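Local coordinates for MAR1 Ribonuclease (Caenorhabditis elegans, PDB 2B34), which is probably a hydrolase of the isochorismatase family, called a ribonuclease, whose substrate is not established, at residues F18-Q23 against F87-P92; I37-R42 against T186-T191; F82-F87 against H112-Q117; V131-V136 against F146-M151. One frame throughout, in Å; residues are numbered along the deposited sequence.

Interaction 1. Residues F18-Q23 against F87-P92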
loop_
_atom_site.group_PDB
_atom_site.type_symbol
_atom_site.label_atom_id
_atom_site.label_comp_id
_atom_site.label_asym_id
_atom_site.label_seq_id
_atom_site.Cartn_x
_atom_site.Cartn_y
_atom_site.Cartn_z
ATOM N N PHE A 18 -20.734 7.416 12.545
ATOM C CA PHE A 18 -20.491 6.629 13.743
ATOM C C PHE A 18 -19.312 7.227 14.516
ATOM O O PHE A 18 -18.205 7.348 13.986
ATOM C CB PHE A 18 -20.236 5.161 13.372
ATOM C CG PHE A 18 -21.491 4.316 13.272
ATOM C CD1 PHE A 18 -22.669 4.828 12.725
ATOM C CD2 PHE A 18 -21.480 2.987 13.700
ATOM C CE1 PHE A 18 -23.819 4.038 12.629
ATOM C CE2 PHE A 18 -22.625 2.190 13.610
ATOM C CZ PHE A 18 -23.795 2.719 13.076
ATOM N N VAL A 19 -19.570 7.617 15.762
ATOM C CA VAL A 19 -18.541 8.154 16.655
ATOM C C VAL A 19 -18.249 7.101 17.719
ATOM O O VAL A 19 -19.070 6.881 18.619
ATOM C CB VAL A 19 -19.014 9.466 17.350
ATOM C CG1 VAL A 19 -17.923 10.036 18.255
ATOM C CG2 VAL A 19 -19.476 10.504 16.322
ATOM N N CYS A 20 -17.098 6.440 17.634
ATOM C CA CYS A 20 -16.850 5.361 18.594
ATOM C C CYS A 20 -15.851 5.656 19.702
ATOM O O CYS A 20 -14.669 5.954 19.460
ATOM C CB CYS A 20 -16.667 3.974 17.929
ATOM S SG CYS A 20 -15.089 3.123 17.987
ATOM N N ASP A 21 -16.389 5.632 20.917
ATOM C CA ASP A 21 -15.612 5.517 22.139
ATOM C C ASP A 21 -14.612 6.655 22.378
ATOM O O ASP A 21 -13.577 6.458 23.012
ATOM C CB ASP A 21 -14.942 4.129 22.197
ATOM C CG ASP A 21 -15.958 2.983 22.122
ATOM O OD1 ASP A 21 -17.180 3.252 22.150
ATOM O OD2 ASP A 21 -15.543 1.808 22.027
ATOM N N LEU A 22 -14.942 7.849 21.888
ATOM C CA LEU A 22 -14.115 9.027 22.129
ATOM C C LEU A 22 -14.405 9.619 23.509
ATOM O O LEU A 22 -15.054 10.661 23.642
ATOM C CB LEU A 22 -14.287 10.058 21.008
ATOM C CG LEU A 22 -13.500 9.747 19.729
ATOM C CD1 LEU A 22 -13.938 10.645 18.582
ATOM C CD2 LEU A 22 -12.000 9.860 19.952
ATOM N N GLN A 23 -13.903 8.932 24.531
ATOM C CA GLN A 23 -14.246 9.230 25.914
ATOM C C GLN A 23 -13.096 9.826 26.711
ATOM O O GLN A 23 -11.930 9.725 26.331
ATOM C CB GLN A 23 -14.757 7.976 26.620
ATOM C CG GLN A 23 -16.016 7.394 26.009
ATOM C CD GLN A 23 -16.102 5.907 26.221
ATOM O OE1 GLN A 23 -16.377 5.433 27.323
ATOM N NE2 GLN A 23 -15.864 5.157 25.165
ATOM N N PHE A 87 -16.381 -4.679 21.614
ATOM C CA PHE A 87 -15.541 -3.667 20.974
ATOM C C PHE A 87 -16.209 -3.046 19.751
ATOM O O PHE A 87 -16.056 -1.848 19.495
ATOM C CB PHE A 87 -14.149 -4.223 20.649
ATOM C CG PHE A 87 -13.352 -4.619 21.872
ATOM C CD1 PHE A 87 -13.462 -3.898 23.061
ATOM C CD2 PHE A 87 -12.481 -5.703 21.829
ATOM C CE1 PHE A 87 -12.727 -4.258 24.188
ATOM C CE2 PHE A 87 -11.739 -6.067 22.952
ATOM C CZ PHE A 87 -11.865 -5.342 24.132
ATOM N N SER A 88 -16.975 -3.850 19.019
ATOM C CA SER A 88 -17.697 -3.350 17.851
ATOM C C SER A 88 -18.902 -2.482 18.215
ATOM O O SER A 88 -19.637 -2.787 19.156
ATOM C CB SER A 88 -18.154 -4.503 16.963
ATOM O OG SER A 88 -18.933 -4.011 15.885
ATOM N N MET A 89 -19.099 -1.416 17.439
ATOM C CA MET A 89 -20.266 -0.542 17.558
ATOM C C MET A 89 -21.547 -1.204 17.064
ATOM O O MET A 89 -22.643 -0.708 17.322
ATOM C CB MET A 89 -20.062 0.737 16.749
ATOM C CG MET A 89 -18.995 1.659 17.272
ATOM S SD MET A 89 -18.916 3.179 16.308
ATOM C CE MET A 89 -20.390 4.039 16.871
ATOM N N CYS A 90 -21.402 -2.302 16.325
ATOM C CA CYS A 90 -22.548 -2.996 15.753
ATOM C C CYS A 90 -23.251 -3.840 16.808
ATOM O O CYS A 90 -23.059 -5.055 16.907
ATOM C CB CYS A 90 -22.139 -3.809 14.524
ATOM S SG CYS A 90 -21.686 -2.748 13.134
ATOM N N ILE A 91 -24.052 -3.148 17.612
ATOM C CA ILE A 91 -24.866 -3.753 18.657
ATOM C C ILE A 91 -26.340 -3.623 18.248
ATOM O O ILE A 91 -26.667 -2.768 17.421
ATOM C CB ILE A 91 -24.594 -3.089 20.037
ATOM C CG1 ILE A 91 -24.695 -1.558 19.942
ATOM C CG2 ILE A 91 -23.228 -3.532 20.573
ATOM C CD1 ILE A 91 -24.559 -0.826 21.267
ATOM N N PRO A 92 -27.228 -4.477 18.805
ATOM C CA PRO A 92 -28.661 -4.433 18.455
ATOM C C PRO A 92 -29.298 -3.034 18.273
ATOM O O PRO A 92 -29.981 -2.828 17.270
ATOM C CB PRO A 92 -29.318 -5.227 19.587
ATOM C CG PRO A 92 -28.290 -6.255 19.920
ATOM C CD PRO A 92 -26.948 -5.562 19.770
#
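Met89 reaches from the loop after strand 81-84 to the end of strand 15-20, where it meets Phe18, Val19 and Cys20. Its side chain runs past that of Phe18 in the opposite direction. CB of Met89 begins the contact, 4.0 Å from CD2 of Phe18. CG comes next, beside Cys20 CB. The model is too tight there, because Met89 SD lies too close to Cys20 CB, so the exact spacing is doubtful. Met89 SD also stands 4.9 Å from the centroid of the Phe18 ring, a Met-aromatic contact approached obliquely. The chain then bends at chi3 (74°), which brings Met89 CE to 3.5 Å from Phe18 CD2. Met89 CE also lies 3.6 Å from Val19 O, so it touches backbone as well as ring. No hydrogen bond crosses between the segments. Within the loop, Cys90 N donates to Ser88 OG at 3.0 Å, an ST turn that spans Met89. The Met89 side chain also touches Thr57 of strand 54-59 and Cys114 of helix 114-124, and its backbone N is hydrogen-bonded to Thr118 OG1 of that helix. It thus lies buried between the parallel sheet and helix 114-124.

Interaction 2. Residues I37-R42 against T186-T191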
loop_
_atom_site.group_PDB
_atom_site.type_symbol
_atom_site.label_atom_id
_atom_site.label_comp_id
_atom_site.label_asym_id
_atom_site.label_seq_id
_atom_site.Cartn_x
_atom_site.Cartn_y
_atom_site.Cartn_z
ATOM N N ILE A 37 -9.997 14.865 18.307
ATOM C CA ILE A 37 -11.201 15.488 18.867
ATOM C C ILE A 37 -11.639 16.675 18.010
ATOM O O ILE A 37 -12.802 16.760 17.615
ATOM C CB ILE A 37 -10.993 15.940 20.345
ATOM C CG1 ILE A 37 -10.793 14.732 21.277
ATOM C CG2 ILE A 37 -12.140 16.873 20.816
ATOM C CD1 ILE A 37 -11.852 13.617 21.173
ATOM N N THR A 38 -10.702 17.580 17.720
ATOM C CA THR A 38 -10.977 18.720 16.845
ATOM C C THR A 38 -11.563 18.269 15.506
ATOM O O THR A 38 -12.558 18.822 15.036
ATOM C CB THR A 38 -9.707 19.581 16.607
ATOM O OG1 THR A 38 -9.263 20.119 17.855
ATOM C CG2 THR A 38 -9.994 20.736 15.659
ATOM N N THR A 39 -10.945 17.257 14.908
ATOM C CA THR A 39 -11.360 16.770 13.594
ATOM C C THR A 39 -12.671 15.975 13.665
ATOM O O THR A 39 -13.522 16.119 12.790
ATOM C CB THR A 39 -10.232 15.962 12.921
ATOM O OG1 THR A 39 -9.052 16.767 12.880
ATOM C CG2 THR A 39 -10.603 15.584 11.502
ATOM N N SER A 40 -12.833 15.157 14.705
ATOM C CA SER A 40 -14.110 14.465 14.936
ATOM C C SER A 40 -15.254 15.464 15.133
ATOM O O SER A 40 -16.368 15.222 14.675
ATOM C CB SER A 40 -14.031 13.495 16.121
ATOM O OG SER A 40 -13.096 12.451 15.871
ATOM N N ARG A 41 -14.976 16.586 15.800
ATOM C CA ARG A 41 -15.980 17.655 15.966
ATOM C C ARG A 41 -16.413 18.256 14.623
ATOM O O ARG A 41 -17.577 18.622 14.451
ATOM C CB ARG A 41 -15.481 18.735 16.941
ATOM C CG ARG A 41 -16.434 19.932 17.178
ATOM C CD ARG A 41 -17.820 19.537 17.728
ATOM N NE ARG A 41 -18.750 20.666 17.642
ATOM C CZ ARG A 41 -18.928 21.580 18.596
ATOM N NH1 ARG A 41 -18.255 21.503 19.736
ATOM N NH2 ARG A 41 -19.783 22.578 18.409
ATOM N N ARG A 42 -15.483 18.339 13.669
ATOM C CA ARG A 42 -15.797 18.814 12.312
ATOM C C ARG A 42 -16.824 17.931 11.607
ATOM O O ARG A 42 -17.743 18.440 10.953
ATOM C CB ARG A 42 -14.532 18.927 11.454
ATOM C CG ARG A 42 -13.618 20.055 11.860
ATOM C CD ARG A 42 -12.293 20.001 11.119
ATOM N NE ARG A 42 -11.424 21.116 11.498
ATOM C CZ ARG A 42 -10.543 21.692 10.687
ATOM N NH1 ARG A 42 -10.408 21.280 9.433
ATOM N NH2 ARG A 42 -9.804 22.695 11.128
ATOM N N THR A 186 -9.628 26.160 7.755
ATOM C CA THR A 186 -8.258 25.749 8.012
ATOM C C THR A 186 -8.162 24.235 7.826
ATOM O O THR A 186 -9.138 23.512 8.055
ATOM C CB THR A 186 -7.788 26.147 9.436
ATOM O OG1 THR A 186 -8.517 25.400 10.417
ATOM C CG2 THR A 186 -8.000 27.643 9.681
ATOM N N SER A 187 -6.994 23.764 7.395
ATOM C CA SER A 187 -6.749 22.330 7.252
ATOM C C SER A 187 -6.841 21.634 8.605
ATOM O O SER A 187 -6.396 22.174 9.620
ATOM C CB SER A 187 -5.371 22.071 6.631
ATOM O OG SER A 187 -5.294 22.602 5.321
ATOM N N ALA A 188 -7.420 20.436 8.609
ATOM C CA ALA A 188 -7.483 19.609 9.811
ATOM C C ALA A 188 -6.082 19.455 10.394
ATOM O O ALA A 188 -5.115 19.372 9.641
ATOM C CB ALA A 188 -8.083 18.252 9.488
ATOM N N PRO A 189 -5.963 19.448 11.735
ATOM C CA PRO A 189 -4.652 19.293 12.356
ATOM C C PRO A 189 -3.937 18.021 11.897
ATOM O O PRO A 189 -4.560 16.960 11.786
ATOM C CB PRO A 189 -4.981 19.211 13.850
ATOM C CG PRO A 189 -6.283 19.919 13.988
ATOM C CD PRO A 189 -7.032 19.597 12.742
ATOM N N ASP A 190 -2.638 18.153 11.631
ATOM C CA ASP A 190 -1.789 17.048 11.203
ATOM C C ASP A 190 -1.668 15.978 12.276
ATOM O O ASP A 190 -1.511 16.286 13.458
ATOM C CB ASP A 190 -0.390 17.565 10.851
ATOM C CG ASP A 190 0.575 16.444 10.491
ATOM O OD1 ASP A 190 0.575 16.017 9.320
ATOM O OD2 ASP A 190 1.328 15.987 11.379
ATOM N N THR A 191 -1.729 14.718 11.855
ATOM C CA THR A 191 -1.518 13.590 12.760
ATOM C C THR A 191 -0.414 12.634 12.287
ATOM O O THR A 191 -0.469 11.425 12.532
ATOM C CB THR A 191 -2.834 12.827 13.048
ATOM O OG1 THR A 191 -3.348 12.273 11.833
ATOM C CG2 THR A 191 -3.872 13.760 13.658
HETATM O O HOH W 1 -6.678 15.785 12.903
#
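Arg42 reaches from helix 33-49 to Thr186 and carries the hydrogen bonds of this contact. Arg42 NH1 donates to Thr186 O at 2.9 Å, with an N-H...O angle of 144°. The carbonyl oxygen lies at the edge of the guanidinium, near its plane. Arg42 NH2 adds weak bonds to Thr186 O at 3.2 Å and to Thr186 OG1 at 3.1 Å. The Arg42 chain is extended from CG to NE, which gives it the reach to cross to the loop. The side chains of Arg42 and Thr186 meet at about a right angle.

The packing is of a second kind. Ala188 CA and Pro189 CD lie over one face of the guanidinium. Thr39 OG1 touches Pro189 CD at 3.5 Å. At the exposed margin Thr38 CG2 comes 4.2 Å from Pro189 CG.

A water makes the third link. It is 2.6 Å from Thr39 OG1 and donates to Pro189 O at 2.7 Å. Thr39 OG1 is also hydrogen-bonded to Glu35 O, one turn back in its helix.

An alanine in place of Arg42 would probably leave Thr186 O without its donors from the helix and remove the guanidinium that packs against Ala188 CA and Pro189 CD, so that this part of the loop could shift. One sound bond, two weak ones and a water join the polar atoms, with apolar packing beside them. This surface contact ties the chain after helix 177-183 to helix 33-49 through the Arg42 bond to Thr186 O, the packing of Arg42 and Thr39 on Ala188 and Pro189, and a water at Pro189 O.

Interaction 3. Residues F82-F87 against H112-Q117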
loop_
_atom_site.group_PDB
_atom_site.type_symbol
_atom_site.label_atom_id
_atom_site.label_comp_id
_atom_site.label_asym_id
_atom_site.label_seq_id
_atom_site.Cartn_x
_atom_site.Cartn_y
_atom_site.Cartn_z
ATOM N N PHE A 82 -25.077 5.000 22.976
ATOM C CA PHE A 82 -25.202 3.663 23.555
ATOM C C PHE A 82 -23.930 3.234 24.279
ATOM O O PHE A 82 -22.820 3.491 23.809
ATOM C CB PHE A 82 -25.547 2.633 22.475
ATOM C CG PHE A 82 -26.792 2.956 21.688
ATOM C CD1 PHE A 82 -28.024 3.099 22.325
ATOM C CD2 PHE A 82 -26.735 3.096 20.303
ATOM C CE1 PHE A 82 -29.178 3.393 21.593
ATOM C CE2 PHE A 82 -27.878 3.387 19.563
ATOM C CZ PHE A 82 -29.103 3.537 20.209
ATOM N N ASP A 83 -24.096 2.578 25.423
ATOM C CA ASP A 83 -22.961 1.969 26.109
ATOM C C ASP A 83 -22.777 0.520 25.655
ATOM O O ASP A 83 -23.721 -0.120 25.188
ATOM C CB ASP A 83 -23.107 2.065 27.634
ATOM C CG ASP A 83 -24.276 1.254 28.171
ATOM O OD1 ASP A 83 -25.428 1.504 27.760
ATOM O OD2 ASP A 83 -24.036 0.373 29.023
ATOM N N LYS A 84 -21.554 0.015 25.786
ATOM C CA LYS A 84 -21.219 -1.338 25.354
ATOM C C LYS A 84 -19.951 -1.844 26.032
ATOM O O LYS A 84 -19.147 -1.056 26.542
ATOM C CB LYS A 84 -21.054 -1.401 23.824
ATOM C CG LYS A 84 -19.969 -0.478 23.253
ATOM C CD LYS A 84 -19.703 -0.773 21.783
ATOM C CE LYS A 84 -18.558 0.075 21.218
ATOM N NZ LYS A 84 -17.242 -0.214 21.858
ATOM N N THR A 85 -19.784 -3.165 26.023
ATOM C CA THR A 85 -18.548 -3.809 26.453
ATOM C C THR A 85 -17.889 -4.527 25.277
ATOM O O THR A 85 -16.671 -4.713 25.256
ATOM C CB THR A 85 -18.792 -4.805 27.599
ATOM O OG1 THR A 85 -19.927 -5.622 27.285
ATOM C CG2 THR A 85 -19.047 -4.064 28.912
ATOM N N LYS A 86 -18.708 -4.928 24.303
ATOM C CA LYS A 86 -18.223 -5.430 23.020
ATOM C C LYS A 86 -17.459 -4.323 22.307
ATOM O O LYS A 86 -17.840 -3.160 22.383
ATOM C CB LYS A 86 -19.397 -5.880 22.150
ATOM C CG LYS A 86 -19.607 -7.388 22.082
ATOM C CD LYS A 86 -20.592 -7.764 20.959
ATOM C CE LYS A 86 -20.176 -7.194 19.591
ATOM N NZ LYS A 86 -19.026 -7.920 18.968
ATOM N N PHE A 87 -16.381 -4.679 21.614
ATOM C CA PHE A 87 -15.541 -3.667 20.974
ATOM C C PHE A 87 -16.209 -3.046 19.751
ATOM O O PHE A 87 -16.056 -1.848 19.495
ATOM C CB PHE A 87 -14.149 -4.223 20.649
ATOM C CG PHE A 87 -13.352 -4.619 21.872
ATOM C CD1 PHE A 87 -13.462 -3.898 23.061
ATOM C CD2 PHE A 87 -12.481 -5.703 21.829
ATOM C CE1 PHE A 87 -12.727 -4.258 24.188
ATOM C CE2 PHE A 87 -11.739 -6.067 22.952
ATOM C CZ PHE A 87 -11.865 -5.342 24.132
ATOM N N HIS A 112 -7.331 0.024 15.965
ATOM C CA HIS A 112 -7.058 -1.398 15.762
ATOM C C HIS A 112 -7.951 -2.296 16.617
ATOM O O HIS A 112 -7.772 -3.516 16.637
ATOM C CB HIS A 112 -5.590 -1.678 16.075
ATOM C CG HIS A 112 -5.236 -1.471 17.513
ATOM N ND1 HIS A 112 -5.340 -0.245 18.138
ATOM C CD2 HIS A 112 -4.792 -2.338 18.455
ATOM C CE1 HIS A 112 -4.970 -0.367 19.400
ATOM N NE2 HIS A 112 -4.633 -1.626 19.617
ATOM N N VAL A 113 -8.898 -1.693 17.337
ATOM C CA VAL A 113 -9.837 -2.450 18.176
ATOM C C VAL A 113 -11.302 -2.103 17.839
ATOM O O VAL A 113 -11.861 -2.736 16.949
ATOM C CB VAL A 113 -9.505 -2.344 19.696
ATOM C CG1 VAL A 113 -10.306 -3.350 20.498
ATOM C CG2 VAL A 113 -8.016 -2.559 19.944
ATOM N N CYS A 114 -11.910 -1.112 18.509
ATOM C CA CYS A 114 -13.306 -0.700 18.213
ATOM C C CYS A 114 -13.508 -0.378 16.746
ATOM O O CYS A 114 -14.438 -0.885 16.129
ATOM C CB CYS A 114 -13.775 0.519 19.042
ATOM S SG CYS A 114 -15.446 1.217 18.567
ATOM N N VAL A 115 -12.641 0.474 16.205
ATOM C CA VAL A 115 -12.807 0.991 14.849
ATOM C C VAL A 115 -12.643 -0.135 13.836
ATOM O O VAL A 115 -13.431 -0.240 12.903
ATOM C CB VAL A 115 -11.837 2.170 14.547
ATOM C CG1 VAL A 115 -12.055 2.709 13.140
ATOM C CG2 VAL A 115 -12.015 3.292 15.572
ATOM N N LEU A 116 -11.628 -0.976 14.039
ATOM C CA LEU A 116 -11.385 -2.127 13.172
ATOM C C LEU A 116 -12.510 -3.159 13.262
ATOM O O LEU A 116 -13.024 -3.603 12.236
ATOM C CB LEU A 116 -10.030 -2.782 13.478
ATOM C CG LEU A 116 -9.618 -3.985 12.615
ATOM C CD1 LEU A 116 -9.597 -3.623 11.127
ATOM C CD2 LEU A 116 -8.266 -4.545 13.057
ATOM N N GLN A 117 -12.883 -3.539 14.482
ATOM C CA GLN A 117 -13.964 -4.512 14.692
ATOM C C GLN A 117 -15.304 -3.996 14.173
ATOM O O GLN A 117 -16.067 -4.750 13.564
ATOM C CB GLN A 117 -14.082 -4.921 16.165
ATOM C CG GLN A 117 -12.876 -5.686 16.734
ATOM C CD GLN A 117 -12.488 -6.911 15.918
ATOM O OE1 GLN A 117 -13.344 -7.638 15.408
ATOM N NE2 GLN A 117 -11.190 -7.144 15.795
#
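Lys84 NZ, 4.0 Å from Cys114 SG, is gripped by three oxygens. Lys84 NZ donates to Lys86 O at 3.1 Å, in the plane of that carbonyl. Lys84 NZ also donates to Phe87 O at 3.1 Å, from above the carbonyl plane, 57° out of it. Asp21 supplies the third oxygen through a salt bridge. The Lys84 chain bends at chi4 (64°), and this last turn sets NZ among them.

Phe87 O has a second neighbour across the contact. Cys114 CA lies 3.2 Å from Phe87 O in a CA-H...O contact. Cys114 SG is 3.3 Å from Phe87 O. This sulfur is disulfide-bonded to Cys20.

The apolar part is a CH-pi contact. Val113 CG1 sits over one face of the Phe87 ring, 3.4 Å above its plane and offset toward the rim. The ring atom closest to Val113 CG1 is Phe87 CD2, at 3.5 Å. Val113 holds the N-cap position of helix 114-124, so the ring packs where that helix starts. Gly171 and Leu166 of a second subunit pack on Phe87 and Val113, and place the contact beside the subunit interface.

Asp21, Lys84 and Cys114 are consistent with the Asp-Lys-Cys triad of cysteine hydrolases in the isochorismatase family. By that comparison the cysteine at the start of the helix would be the nucleophile. In this model its sulfur is tied up in the disulfide, so a reaction of that kind would need the bond to be opened.

Interaction 4. Residues V131-V136 against F146-M151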
loop_
_atom_site.group_PDB
_atom_site.type_symbol
_atom_site.label_atom_id
_atom_site.label_comp_id
_atom_site.label_asym_id
_atom_site.label_seq_id
_atom_site.Cartn_x
_atom_site.Cartn_y
_atom_site.Cartn_z
ATOM N N VAL A 131 -13.501 5.397 6.563
ATOM C CA VAL A 131 -12.677 5.609 7.745
ATOM C C VAL A 131 -11.958 6.946 7.627
ATOM O O VAL A 131 -11.131 7.142 6.730
ATOM C CB VAL A 131 -11.644 4.454 7.950
ATOM C CG1 VAL A 131 -10.793 4.695 9.188
ATOM C CG2 VAL A 131 -12.351 3.101 8.051
ATOM N N VAL A 132 -12.283 7.862 8.536
ATOM C CA VAL A 132 -11.682 9.195 8.543
ATOM C C VAL A 132 -10.364 9.128 9.306
ATOM O O VAL A 132 -10.342 9.208 10.538
ATOM C CB VAL A 132 -12.620 10.239 9.185
ATOM C CG1 VAL A 132 -12.089 11.641 8.955
ATOM C CG2 VAL A 132 -14.028 10.104 8.625
ATOM N N VAL A 133 -9.269 8.982 8.564
ATOM C CA VAL A 133 -7.957 8.683 9.147
ATOM C C VAL A 133 -7.402 9.785 10.061
ATOM O O VAL A 133 -6.661 9.500 11.003
ATOM C CB VAL A 133 -6.905 8.296 8.055
ATOM C CG1 VAL A 133 -7.329 7.027 7.315
ATOM C CG2 VAL A 133 -6.663 9.443 7.072
ATOM N N ASP A 134 -7.769 11.037 9.790
ATOM C CA ASP A 134 -7.340 12.151 10.637
ATOM C C ASP A 134 -8.242 12.373 11.864
ATOM O O ASP A 134 -8.081 13.348 12.608
ATOM C CB ASP A 134 -7.131 13.440 9.823
ATOM C CG ASP A 134 -8.320 13.809 8.936
ATOM O OD1 ASP A 134 -9.227 12.981 8.715
ATOM O OD2 ASP A 134 -8.334 14.955 8.439
ATOM N N ALA A 135 -9.174 11.446 12.072
ATOM C CA ALA A 135 -10.072 11.465 13.219
ATOM C C ALA A 135 -10.085 10.092 13.899
ATOM O O ALA A 135 -10.937 9.814 14.753
ATOM C CB ALA A 135 -11.473 11.873 12.780
ATOM N N VAL A 136 -9.127 9.246 13.516
ATOM C CA VAL A 136 -8.988 7.880 14.041
ATOM C C VAL A 136 -7.542 7.646 14.501
ATOM O O VAL A 136 -6.594 7.955 13.773
ATOM C CB VAL A 136 -9.419 6.818 12.984
ATOM C CG1 VAL A 136 -9.031 5.400 13.413
ATOM C CG2 VAL A 136 -10.921 6.885 12.725
ATOM N N PHE A 146 -1.173 -0.017 11.061
ATOM C CA PHE A 146 -1.632 -1.275 10.502
ATOM C C PHE A 146 -3.133 -1.478 10.626
ATOM O O PHE A 146 -3.699 -2.280 9.893
ATOM C CB PHE A 146 -0.828 -2.449 11.070
ATOM C CG PHE A 146 0.555 -2.539 10.497
ATOM C CD1 PHE A 146 0.781 -3.218 9.299
ATOM C CD2 PHE A 146 1.626 -1.906 11.125
ATOM C CE1 PHE A 146 2.057 -3.282 8.742
ATOM C CE2 PHE A 146 2.909 -1.966 10.579
ATOM C CZ PHE A 146 3.124 -2.659 9.386
ATOM N N ALA A 147 -3.773 -0.740 11.536
ATOM C CA ALA A 147 -5.234 -0.709 11.601
ATOM C C ALA A 147 -5.776 -0.277 10.249
ATOM O O ALA A 147 -6.653 -0.934 9.697
ATOM C CB ALA A 147 -5.715 0.233 12.683
ATOM N N PHE A 148 -5.222 0.812 9.714
ATOM C CA PHE A 148 -5.644 1.354 8.422
ATOM C C PHE A 148 -5.401 0.347 7.295
ATOM O O PHE A 148 -6.233 0.197 6.402
ATOM C CB PHE A 148 -4.921 2.675 8.121
ATOM C CG PHE A 148 -5.261 3.808 9.074
ATOM C CD1 PHE A 148 -6.550 3.959 9.586
ATOM C CD2 PHE A 148 -4.289 4.745 9.425
ATOM C CE1 PHE A 148 -6.861 5.013 10.453
ATOM C CE2 PHE A 148 -4.590 5.807 10.290
ATOM C CZ PHE A 148 -5.882 5.941 10.803
ATOM N N LYS A 149 -4.261 -0.337 7.354
ATOM C CA LYS A 149 -3.912 -1.382 6.391
ATOM C C LYS A 149 -4.924 -2.530 6.395
ATOM O O LYS A 149 -5.380 -2.954 5.335
ATOM C CB LYS A 149 -2.506 -1.927 6.662
ATOM C CG LYS A 149 -1.395 -0.881 6.577
ATOM C CD LYS A 149 -0.041 -1.518 6.263
ATOM C CE LYS A 149 0.279 -1.492 4.760
ATOM N NZ LYS A 149 -0.708 -2.238 3.902
ATOM N N GLN A 150 -5.273 -3.018 7.586
ATOM C CA GLN A 150 -6.260 -4.092 7.734
ATOM C C GLN A 150 -7.638 -3.647 7.264
ATOM O O GLN A 150 -8.368 -4.421 6.643
ATOM C CB GLN A 150 -6.345 -4.567 9.185
ATOM C CG GLN A 150 -5.059 -5.159 9.724
ATOM C CD GLN A 150 -5.080 -5.348 11.228
ATOM O OE1 GLN A 150 -5.661 -6.305 11.732
ATOM N NE2 GLN A 150 -4.427 -4.443 11.950
ATOM N N MET A 151 -7.990 -2.400 7.572
ATOM C CA MET A 151 -9.263 -1.832 7.144
ATOM C C MET A 151 -9.375 -1.807 5.622
ATOM O O MET A 151 -10.387 -2.234 5.071
ATOM C CB MET A 151 -9.459 -0.428 7.720
ATOM C CG MET A 151 -9.714 -0.394 9.214
ATOM S SD MET A 151 -9.554 1.284 9.856
ATOM C CE MET A 151 -9.186 0.970 11.565
#
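The contact joins the first strand and the helix of the beta-alpha-beta unit 128-137, 141-154, 157-159, with Phe148 and Met151 of the helix against Val131, Val133 and Val136. The strand is broken by a type I turn from Val132 to Ala135, and the Phe148 ring lies against this corner. Val133 CG1 sits over the centre of one face of the Phe148 ring, 3.8 Å from the centroid, in a CH-pi contact. Val136 CG1 touches CE1 of Phe148 at 3.7 Å, the two side chains running past one another in opposite directions. Two backbone oxygens approach the ring tip: Phe148 CZ is 3.6 Å from Val133 O and 3.7 Å from Val136 O, the latter near the ring plane. Both oxygens are hydrogen-bonded to Arg144 of the same helix. Further along, Met151 SD meets Val131 CG1 at 3.7 Å and Val131 CG2 at 3.8 Å, the side chains crossing at about a right angle. An alanine in place of Phe148 would probably open a gap beside Val133 and Val136 and loosen the corner against the helix. No hydrogen bond joins the two segments directly. Apolar packing does most of the work, while Arg144 serves the two carbonyls near Phe148 CZ.

How the interactions relate
Interactions 1, 3 and 4 reach one parallel sheet; interaction 2 joins helix 33-49 to the C-terminal loop. Interactions 1 and 3 are practically one site, with centres 5 Å apart. They share Phe87 and are joined by the Cys20-Cys114 disulfide and the Asp21-Lys84 salt bridge. Their segments alternate along the chain. Interaction 4 follows them in sequence, about 14 Å from interaction 3 between centres. Val115 and Leu116 touch Met151 and link the two. Interaction 2 meets interaction 1 where Leu22 touches Ile37 and Ser40, and interaction 4 where Thr39 and Ala188 touch Asp134. The probable active-site region and the surface loop thus lie on opposite sides of the chain's centre, connected through the sheet and helix 33-49.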